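Local structure of copper-transporting ATPase PAA1, chloroplastic (Arabidopsis thaliana, 5LBD) at residues A[60-74]-A[77-91]. The protein uses the energy of ATP hydrolysis to carry monovalent copper across the plastid envelope, and this chain is its nucleotide-binding N-domain. The protein carries 2 engineered substitutions. Numbering follows the deposited sequence. Where two conformers were deposited one is given.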
HETATM    1  N   MSE A  60      -0.402   7.055  11.868  0.75 43.32           N
HETATM    2  CA  MSE A  60      -0.010   5.666  12.035  0.75 56.08           C
HETATM    3  C   MSE A  60       1.442   5.525  11.655  0.75 38.82           C
HETATM    4  O   MSE A  60       1.869   6.105  10.654  0.75 34.85           O
HETATM    5  CB  MSE A  60      -0.832   4.748  11.147  0.75 46.06           C
HETATM    6  CG  MSE A  60      -2.323   4.947  11.207  0.75 65.22           C
HETATM    7 SE   MSE A  60      -3.102   3.878   9.783  0.75 75.90          SE
HETATM    8  CE  MSE A  60      -4.995   4.290  10.026  0.75 68.98           C
ATOM      9  N   LYS A  61       2.198   4.751  12.425  1.00 42.64           N
ATOM     10  CA  LYS A  61       3.597   4.522  12.111  1.00 38.64           C
ATOM     11  C   LYS A  61       3.903   3.034  12.065  1.00 36.47           C
ATOM     12  O   LYS A  61       3.312   2.224  12.788  1.00 36.13           O
ATOM     13  CB  LYS A  61       4.515   5.203  13.139  1.00 46.22           C
ATOM     14  CG  LYS A  61       5.059   6.558  12.685  1.00 62.96           C
ATOM     15  CD  LYS A  61       6.069   7.163  13.686  1.00 59.69           C
ATOM     16  CE  LYS A  61       5.367   7.855  14.859  1.00 73.89           C
ATOM     17  NZ  LYS A  61       6.242   8.842  15.601  1.00 70.61           N
ATOM     18  N   ALA A  62       4.841   2.692  11.196  1.00 30.35           N
ATOM     19  CA  ALA A  62       5.409   1.364  11.189  1.00 30.03           C
ATOM     20  C   ALA A  62       6.172   1.120  12.485  1.00 31.73           C
ATOM     21  O   ALA A  62       6.800   2.024  13.043  1.00 33.60           O
ATOM     22  CB  ALA A  62       6.335   1.198   9.981  1.00 33.28           C
ATOM     23  N   GLU A  63       6.136  -0.118  12.933  1.00 31.79           N
ATOM     24  CA  GLU A  63       6.926  -0.482  14.114  1.00 33.83           C
ATOM     25  C   GLU A  63       8.403  -0.384  13.772  1.00 33.44           C
ATOM     26  O   GLU A  63       8.830  -0.796  12.737  1.00 31.21           O
ATOM     27  CB  GLU A  63       6.606  -1.868  14.705  1.00 36.90           C
ATOM     28  CG  GLU A  63       5.204  -2.026  15.205  1.00 44.75           C
ATOM     29  CD  GLU A  63       4.918  -3.418  15.821  1.00 58.38           C
ATOM     30  OE1 GLU A  63       3.845  -3.602  16.420  1.00 60.32           O
ATOM     31  OE2 GLU A  63       5.776  -4.323  15.668  1.00 51.61           O
ATOM     32  N   ASP A  64       9.186   0.106  14.715  1.00 36.07           N
ATOM     33  CA  ASP A  64      10.612   0.267  14.479  1.00 50.09           C
ATOM     34  C   ASP A  64      11.248  -1.059  14.100  1.00 36.17           C
ATOM     35  O   ASP A  64      10.987  -2.094  14.724  1.00 35.58           O
ATOM     36  CB  ASP A  64      11.290   0.830  15.726  1.00 40.66           C
ATOM     37  CG  ASP A  64      10.693   2.145  16.167  1.00 63.37           C
ATOM     38  OD1 ASP A  64       9.995   2.791  15.353  1.00 75.41           O
ATOM     39  OD2 ASP A  64      10.934   2.534  17.333  1.00 79.37           O
ATOM     40  N   GLY A  65      12.056  -1.034  13.048  1.00 33.65           N
ATOM     41  CA  GLY A  65      12.795  -2.197  12.625  1.00 41.45           C
ATOM     42  C   GLY A  65      12.024  -3.234  11.827  1.00 39.02           C
ATOM     43  O   GLY A  65      12.602  -4.269  11.485  1.00 41.21           O
ATOM     44  N   THR A  66      10.738  -3.012  11.521  0.70 28.44           N
ATOM     45  CA  THR A  66       9.958  -3.999  10.790  0.70 26.37           C
ATOM     46  C   THR A  66       9.884  -3.732   9.291  0.70 24.68           C
ATOM     47  O   THR A  66       9.387  -4.582   8.558  0.70 23.28           O
ATOM     48  CB  THR A  66       8.523  -4.090  11.330  0.70 26.66           C
ATOM     49  OG1 THR A  66       7.819  -2.869  11.054  0.70 26.88           O
ATOM     50  CG2 THR A  66       8.532  -4.377  12.827  0.70 28.74           C
ATOM     51  N   PHE A  67      10.342  -2.583   8.811  1.00 25.06           N
ATOM     52  CA  PHE A  67      10.303  -2.314   7.382  1.00 23.74           C
ATOM     53  C   PHE A  67      11.254  -3.239   6.636  1.00 23.26           C
ATOM     54  O   PHE A  67      12.423  -3.363   7.008  1.00 24.39           O
ATOM     55  CB  PHE A  67      10.681  -0.864   7.090  1.00 25.36           C
ATOM     56  CG  PHE A  67      10.752  -0.573   5.630  1.00 23.53           C
ATOM     57  CD1 PHE A  67       9.616  -0.259   4.930  1.00 22.34           C
ATOM     58  CD2 PHE A  67      11.958  -0.670   4.945  1.00 26.10           C
ATOM     59  CE1 PHE A  67       9.656  -0.007   3.582  1.00 21.65           C
ATOM     60  CE2 PHE A  67      12.003  -0.430   3.573  1.00 24.82           C
ATOM     61  CZ  PHE A  67      10.852  -0.112   2.899  1.00 22.33           C
ATOM     62  N   THR A  68      10.741  -3.872   5.595  1.00 21.25           N
ATOM     63  CA  THR A  68      11.425  -4.884   4.814  1.00 25.31           C
ATOM     64  C   THR A  68      11.024  -4.678   3.360  1.00 25.39           C
ATOM     65  O   THR A  68       9.865  -4.379   3.070  1.00 22.15           O
ATOM     66  CB  THR A  68      11.030  -6.296   5.323  1.00 29.86           C
ATOM     67  OG1 THR A  68      11.182  -6.383   6.763  1.00 32.93           O
ATOM     68  CG2 THR A  68      11.895  -7.352   4.673  1.00 47.60           C
ATOM     69  N   GLU A  69      11.972  -4.800   2.444  1.00 23.50           N
ATOM     70  CA  GLU A  69      11.662  -4.539   1.046  1.00 25.69           C
ATOM     71  C   GLU A  69      12.463  -5.478   0.155  1.00 22.40           C
ATOM     72  O   GLU A  69      13.600  -5.814   0.478  1.00 25.62           O
ATOM     73  CB  GLU A  69      11.999  -3.087   0.734  1.00 29.91           C
ATOM     74  CG  GLU A  69      11.694  -2.633  -0.644  1.00 40.87           C
ATOM     75  CD  GLU A  69      12.123  -1.197  -0.858  1.00 50.59           C
ATOM     76  OE1 GLU A  69      13.025  -0.736  -0.131  1.00 64.42           O
ATOM     77  OE2 GLU A  69      11.549  -0.531  -1.744  1.00 75.73           O
ATOM     78  N   GLU A  70      11.863  -5.912  -0.945  1.00 22.05           N
ATOM     79  CA  GLU A  70      12.596  -6.602  -2.007  1.00 23.21           C
ATOM     80  C   GLU A  70      12.414  -5.747  -3.252  1.00 20.69           C
ATOM     81  O   GLU A  70      11.277  -5.658  -3.759  1.00 17.26           O
ATOM     82  CB  GLU A  70      12.046  -8.016  -2.208  1.00 23.47           C
ATOM     83  CG  GLU A  70      12.330  -8.924  -1.020  1.00 44.31           C
ATOM     84  CD  GLU A  70      11.775 -10.340  -1.157  1.00 47.11           C
ATOM     85  OE1 GLU A  70      11.477 -10.776  -2.293  1.00 30.81           O
ATOM     86  OE2 GLU A  70      11.657 -11.024  -0.111  1.00 33.71           O
ATOM     87  N   PRO A  71      13.430  -5.032  -3.710  1.00 25.56           N
ATOM     88  CA  PRO A  71      13.241  -4.057  -4.791  1.00 37.78           C
ATOM     89  C   PRO A  71      12.601  -4.678  -6.022  1.00 31.55           C
ATOM     90  O   PRO A  71      12.959  -5.768  -6.451  1.00 28.80           O
ATOM     91  CB  PRO A  71      14.667  -3.572  -5.078  1.00 50.21           C
ATOM     92  CG  PRO A  71      15.551  -4.609  -4.508  1.00 51.75           C
ATOM     93  CD  PRO A  71      14.851  -5.129  -3.321  1.00 31.28           C
ATOM     94  N   GLY A  72      11.587  -4.006  -6.550  1.00 29.22           N
ATOM     95  CA  GLY A  72      10.897  -4.506  -7.718  1.00 32.95           C
ATOM     96  C   GLY A  72       9.731  -5.418  -7.414  1.00 24.60           C
ATOM     97  O   GLY A  72       8.938  -5.718  -8.320  1.00 28.44           O
ATOM     98  N   SER A  73       9.613  -5.890  -6.178  1.00 17.47           N
ATOM     99  CA  SER A  73       8.506  -6.723  -5.754  1.00 17.02           C
ATOM    100  C   SER A  73       7.614  -6.031  -4.740  1.00 17.00           C
ATOM    101  O   SER A  73       6.416  -5.932  -4.952  1.00 17.32           O
ATOM    102  CB  SER A  73       9.033  -8.027  -5.155  1.00 23.23           C
ATOM    103  OG  SER A  73       9.749  -8.768  -6.134  1.00 24.23           O
ATOM    104  N   GLY A  74       8.159  -5.518  -3.644  1.00 15.10           N
ATOM    105  CA  GLY A  74       7.329  -4.748  -2.731  1.00 14.14           C
ATOM    106  C   GLY A  74       8.028  -4.501  -1.416  1.00 15.30           C
ATOM    107  O   GLY A  74       9.210  -4.804  -1.235  1.00 15.55           O
ATOM    108  N   ALA A  77       5.683  -3.731   6.365  1.00 16.70           N
ATOM    109  CA  ALA A  77       6.021  -3.304   7.712  1.00 15.76           C
ATOM    110  C   ALA A  77       4.840  -3.669   8.587  1.00 16.76           C
ATOM    111  O   ALA A  77       3.762  -4.010   8.095  1.00 20.44           O
ATOM    112  CB  ALA A  77       6.348  -1.797   7.769  1.00 19.70           C
ATOM    113  N   ILE A  78       5.039  -3.609   9.884  1.00 16.53           N
ATOM    114  CA  ILE A  78       3.940  -3.740  10.821  1.00 18.40           C
ATOM    115  C   ILE A  78       3.445  -2.341  11.120  1.00 19.07           C
ATOM    116  O   ILE A  78       4.201  -1.492  11.588  1.00 23.00           O
ATOM    117  CB  ILE A  78       4.364  -4.456  12.100  1.00 20.66           C
ATOM    118  CG1 ILE A  78       4.959  -5.820  11.758  1.00 22.90           C
ATOM    119  CG2 ILE A  78       3.197  -4.594  13.084  1.00 25.67           C
ATOM    120  CD1 ILE A  78       4.010  -6.756  11.101  1.00 32.05           C
ATOM    121  N   VAL A  79       2.157  -2.118  10.892  1.00 20.11           N
ATOM    122  CA  VAL A  79       1.540  -0.830  11.176  1.00 21.68           C
ATOM    123  C   VAL A  79       0.368  -1.089  12.097  1.00 24.62           C
ATOM    124  O   VAL A  79      -0.544  -1.838  11.736  1.00 26.69           O
ATOM    125  CB  VAL A  79       1.091  -0.134   9.887  1.00 22.01           C
ATOM    126  CG1 VAL A  79       0.498   1.234  10.188  1.00 21.76           C
ATOM    127  CG2 VAL A  79       2.234  -0.012   8.948  1.00 20.31           C
ATOM    128  N   ASN A  80       0.409  -0.493  13.285  1.00 29.88           N
ATOM    129  CA  ASN A  80      -0.614  -0.700  14.299  1.00 31.36           C
ATOM    130  C   ASN A  80      -1.011  -2.168  14.368  1.00 42.66           C
ATOM    131  O   ASN A  80      -2.179  -2.532  14.249  1.00 31.06           O
ATOM    132  CB  ASN A  80      -1.823   0.188  14.029  1.00 31.49           C
ATOM    133  CG  ASN A  80      -1.516   1.679  14.224  1.00 51.64           C
ATOM    134  OD1 ASN A  80      -0.494   2.049  14.814  1.00 50.38           O
ATOM    135  ND2 ASN A  80      -2.413   2.540  13.738  1.00 50.78           N
ATOM    136  N   ASN A  81      -0.003  -3.023  14.537  1.00 33.09           N
ATOM    137  CA  ASN A  81      -0.175  -4.449  14.769  1.00 27.41           C
ATOM    138  C   ASN A  81      -0.697  -5.207  13.555  1.00 27.53           C
ATOM    139  O   ASN A  81      -1.148  -6.352  13.690  1.00 38.37           O
ATOM    140  CB  ASN A  81      -1.087  -4.714  15.963  1.00 31.30           C
ATOM    141  CG  ASN A  81      -0.456  -4.306  17.260  1.00 43.19           C
ATOM    142  OD1 ASN A  81      -1.024  -3.536  18.028  1.00 60.21           O
ATOM    143  ND2 ASN A  81       0.736  -4.828  17.517  1.00 48.18           N
ATOM    144  N   LYS A  82      -0.642  -4.617  12.368  1.00 25.79           N
ATOM    145  CA  LYS A  82      -1.056  -5.300  11.154  1.00 28.21           C
ATOM    146  C   LYS A  82       0.127  -5.445  10.221  1.00 21.91           C
ATOM    147  O   LYS A  82       0.933  -4.524  10.093  1.00 22.14           O
ATOM    148  CB  LYS A  82      -2.187  -4.532  10.451  1.00 29.61           C
ATOM    149  CG  LYS A  82      -3.461  -4.493  11.249  1.00 30.49           C
ATOM    150  CD  LYS A  82      -4.440  -3.511  10.635  1.00 34.91           C
ATOM    151  CE  LYS A  82      -4.139  -2.076  11.051  1.00 43.00           C
ATOM    152  NZ  LYS A  82      -4.350  -1.888  12.509  1.00 49.61           N
ATOM    153  N   ARG A  83       0.201  -6.579   9.506  1.00 22.52           N
ATOM    154  CA  ARG A  83       1.215  -6.758   8.469  1.00 19.12           C
ATOM    155  C   ARG A  83       0.710  -6.122   7.181  1.00 20.62           C
ATOM    156  O   ARG A  83      -0.188  -6.661   6.527  1.00 25.59           O
ATOM    157  CB  ARG A  83       1.507  -8.239   8.232  1.00 22.57           C
ATOM    158  CG  ARG A  83       1.770  -9.039   9.492  1.00 29.57           C
ATOM    159  CD  ARG A  83       2.213 -10.511   9.193  1.00 41.34           C
ATOM    160  NE  ARG A  83       1.176 -11.330   8.546  1.00 29.87           N
ATOM    161  CZ  ARG A  83       1.041 -11.467   7.226  1.00 32.06           C
ATOM    162  NH1 ARG A  83       1.881 -10.850   6.387  1.00 29.35           N
ATOM    163  NH2 ARG A  83       0.059 -12.231   6.748  1.00 27.03           N
ATOM    164  N   VAL A  84       1.300  -4.998   6.798  1.00 18.74           N
ATOM    165  CA  VAL A  84       0.825  -4.202   5.672  1.00 16.18           C
ATOM    166  C   VAL A  84       1.840  -4.355   4.551  1.00 16.97           C
ATOM    167  O   VAL A  84       3.015  -4.033   4.737  1.00 16.31           O
ATOM    168  CB  VAL A  84       0.628  -2.726   6.043  1.00 16.27           C
ATOM    169  CG1 VAL A  84       0.207  -1.937   4.819  1.00 17.07           C
ATOM    170  CG2 VAL A  84      -0.405  -2.588   7.128  1.00 19.19           C
ATOM    171  N   THR A  85       1.396  -4.848   3.398  1.00 14.03           N
ATOM    172  CA  THR A  85       2.249  -5.032   2.238  1.00 13.00           C
ATOM    173  C   THR A  85       1.855  -4.035   1.165  1.00 16.69           C
ATOM    174  O   THR A  85       0.682  -3.716   0.988  1.00 16.71           O
ATOM    175  CB  THR A  85       2.144  -6.435   1.660  1.00 15.51           C
ATOM    176  OG1 THR A  85       0.766  -6.731   1.420  1.00 17.93           O
ATOM    177  CG2 THR A  85       2.723  -7.420   2.638  1.00 21.41           C
ATOM    178  N   VAL A  86       2.850  -3.575   0.417  1.00 15.74           N
ATOM    179  CA  VAL A  86       2.686  -2.637  -0.674  1.00 12.72           C
ATOM    180  C   VAL A  86       3.547  -3.142  -1.822  1.00 16.02           C
ATOM    181  O   VAL A  86       4.779  -3.146  -1.708  1.00 15.10           O
ATOM    182  CB  VAL A  86       3.110  -1.225  -0.296  1.00 15.00           C
ATOM    183  CG1 VAL A  86       2.857  -0.318  -1.412  1.00 17.15           C
ATOM    184  CG2 VAL A  86       2.387  -0.749   0.970  1.00 16.63           C
ATOM    185  N   GLY A  87       2.927  -3.579  -2.910  1.00 13.16           N
ATOM    186  CA  GLY A  87       3.736  -4.069  -4.013  1.00 15.28           C
ATOM    187  C   GLY A  87       2.949  -4.766  -5.085  1.00 15.71           C
ATOM    188  O   GLY A  87       1.774  -4.466  -5.310  1.00 14.90           O
ATOM    189  N   THR A  88       3.638  -5.645  -5.809  1.00 14.27           N
ATOM    190  CA  THR A  88       2.970  -6.375  -6.865  1.00 12.64           C
ATOM    191  C   THR A  88       1.909  -7.308  -6.288  1.00 14.59           C
ATOM    192  O   THR A  88       1.918  -7.664  -5.109  1.00 15.59           O
ATOM    193  CB  THR A  88       3.952  -7.249  -7.660  1.00 17.22           C
ATOM    194  OG1 THR A  88       4.486  -8.245  -6.792  1.00 18.12           O
ATOM    195  CG2 THR A  88       5.071  -6.437  -8.250  1.00 17.93           C
ATOM    196  N   LEU A  89       1.029  -7.763  -7.172  1.00 16.69           N
ATOM    197  CA  LEU A  89       0.039  -8.752  -6.767  1.00 17.38           C
ATOM    198  C   LEU A  89       0.717 -10.017  -6.247  1.00 21.35           C
ATOM    199  O   LEU A  89       0.292 -10.586  -5.235  1.00 18.31           O
ATOM    200  CB  LEU A  89      -0.874  -9.059  -7.941  1.00 19.39           C
ATOM    201  CG  LEU A  89      -1.999 -10.063  -7.676  1.00 23.34           C
ATOM    202  CD1 LEU A  89      -2.891  -9.554  -6.543  1.00 26.42           C
ATOM    203  CD2 LEU A  89      -2.802 -10.336  -8.915  1.00 32.06           C
ATOM    204  N   GLU A  90       1.806 -10.437  -6.900  1.00 20.48           N
ATOM    205  CA  GLU A  90       2.544 -11.619  -6.448  1.00 20.02           C
ATOM    206  C   GLU A  90       3.083 -11.416  -5.048  1.00 16.31           C
ATOM    207  O   GLU A  90       3.041 -12.338  -4.224  1.00 19.63           O
ATOM    208  CB  GLU A  90       3.703 -11.950  -7.397  1.00 23.09           C
ATOM    209  CG  GLU A  90       3.322 -12.069  -8.862  1.00 39.80           C
ATOM    210  CD  GLU A  90       3.522 -10.733  -9.623  1.00 60.77           C
ATOM    211  OE1 GLU A  90       2.575  -9.907  -9.658  1.00 27.66           O
ATOM    212  OE2 GLU A  90       4.637 -10.492 -10.166  1.00 60.77           O
ATOM    213  N   TRP A  91       3.599 -10.213  -4.763  1.00 16.29           N
ATOM    214  CA  TRP A  91       4.169  -9.902  -3.454  1.00 14.44           C
ATOM    215  C   TRP A  91       3.125  -9.983  -2.356  1.00 14.54           C
ATOM    216  O   TRP A  91       3.347 -10.590  -1.305  1.00 16.53           O
ATOM    217  CB  TRP A  91       4.783  -8.499  -3.505  1.00 16.26           C
ATOM    218  CG  TRP A  91       5.238  -7.902  -2.253  1.00 13.48           C
ATOM    219  CD1 TRP A  91       4.604  -6.943  -1.519  1.00 16.17           C
ATOM    220  CD2 TRP A  91       6.478  -8.167  -1.591  1.00 16.62           C
ATOM    221  NE1 TRP A  91       5.368  -6.613  -0.432  1.00 15.76           N
ATOM    222  CE2 TRP A  91       6.531  -7.349  -0.457  1.00 15.83           C
ATOM    223  CE3 TRP A  91       7.541  -9.026  -1.851  1.00 17.10           C
ATOM    224  CZ2 TRP A  91       7.619  -7.345   0.417  1.00 18.43           C
ATOM    225  CZ3 TRP A  91       8.632  -9.032  -0.979  1.00 19.28           C
ATOM    226  CH2 TRP A  91       8.659  -8.212   0.147  1.00 16.21           C
TER
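The edge hairpin of the nucleotide-binding domain's antiparallel sheet, strands 68-70 and 74-79, illustrates how a bare glycine backbone lets an aromatic ring lie flat on it. G74 and G87 form an antiparallel non-hydrogen-bonded pair, and the indole of W91, from the helix that follows strand 82-87, settles over G74. G74 CA stands 3.5 Å from the centroid of the five-membered ring, 7° off its normal, a CH-pi contact that leaves no room for a side chain on G74. With CG anti to the backbone N (chi1 171°), W91 swings its ring back from the helix over the classic beta bulge that sets S73 and G74 together against E70. The carboxylate of E70 stands steeply across the ring plane at the six-membered rim, E70 CD lying 3.4 Å from W91 CZ3; its charge is paired with R94. W91 NE1 donates a hydrogen bond to A75 O. An alanine in place of W91 would remove the ring and probably leave the A75 carbonyl without this donor and G74 without its cover. Beside the ring, T88 N donates to S73 O over 2.9 Å, while T88 OG1 caps the helix by accepting from W91 N.

At the other end of strand 74-79, the type II turn E63 to T66 grips I78 by two backbone atoms. E63 N donates to I78 O at 2.7 Å, and the extended E63 side chain runs past the isoleucine, its CD 3.4 Å from I78 CG2. T66 OG1, tucked in over its own backbone, donates to E63 O and accepts from I78 N at 3.1 Å in a nearly straight bond of 171°.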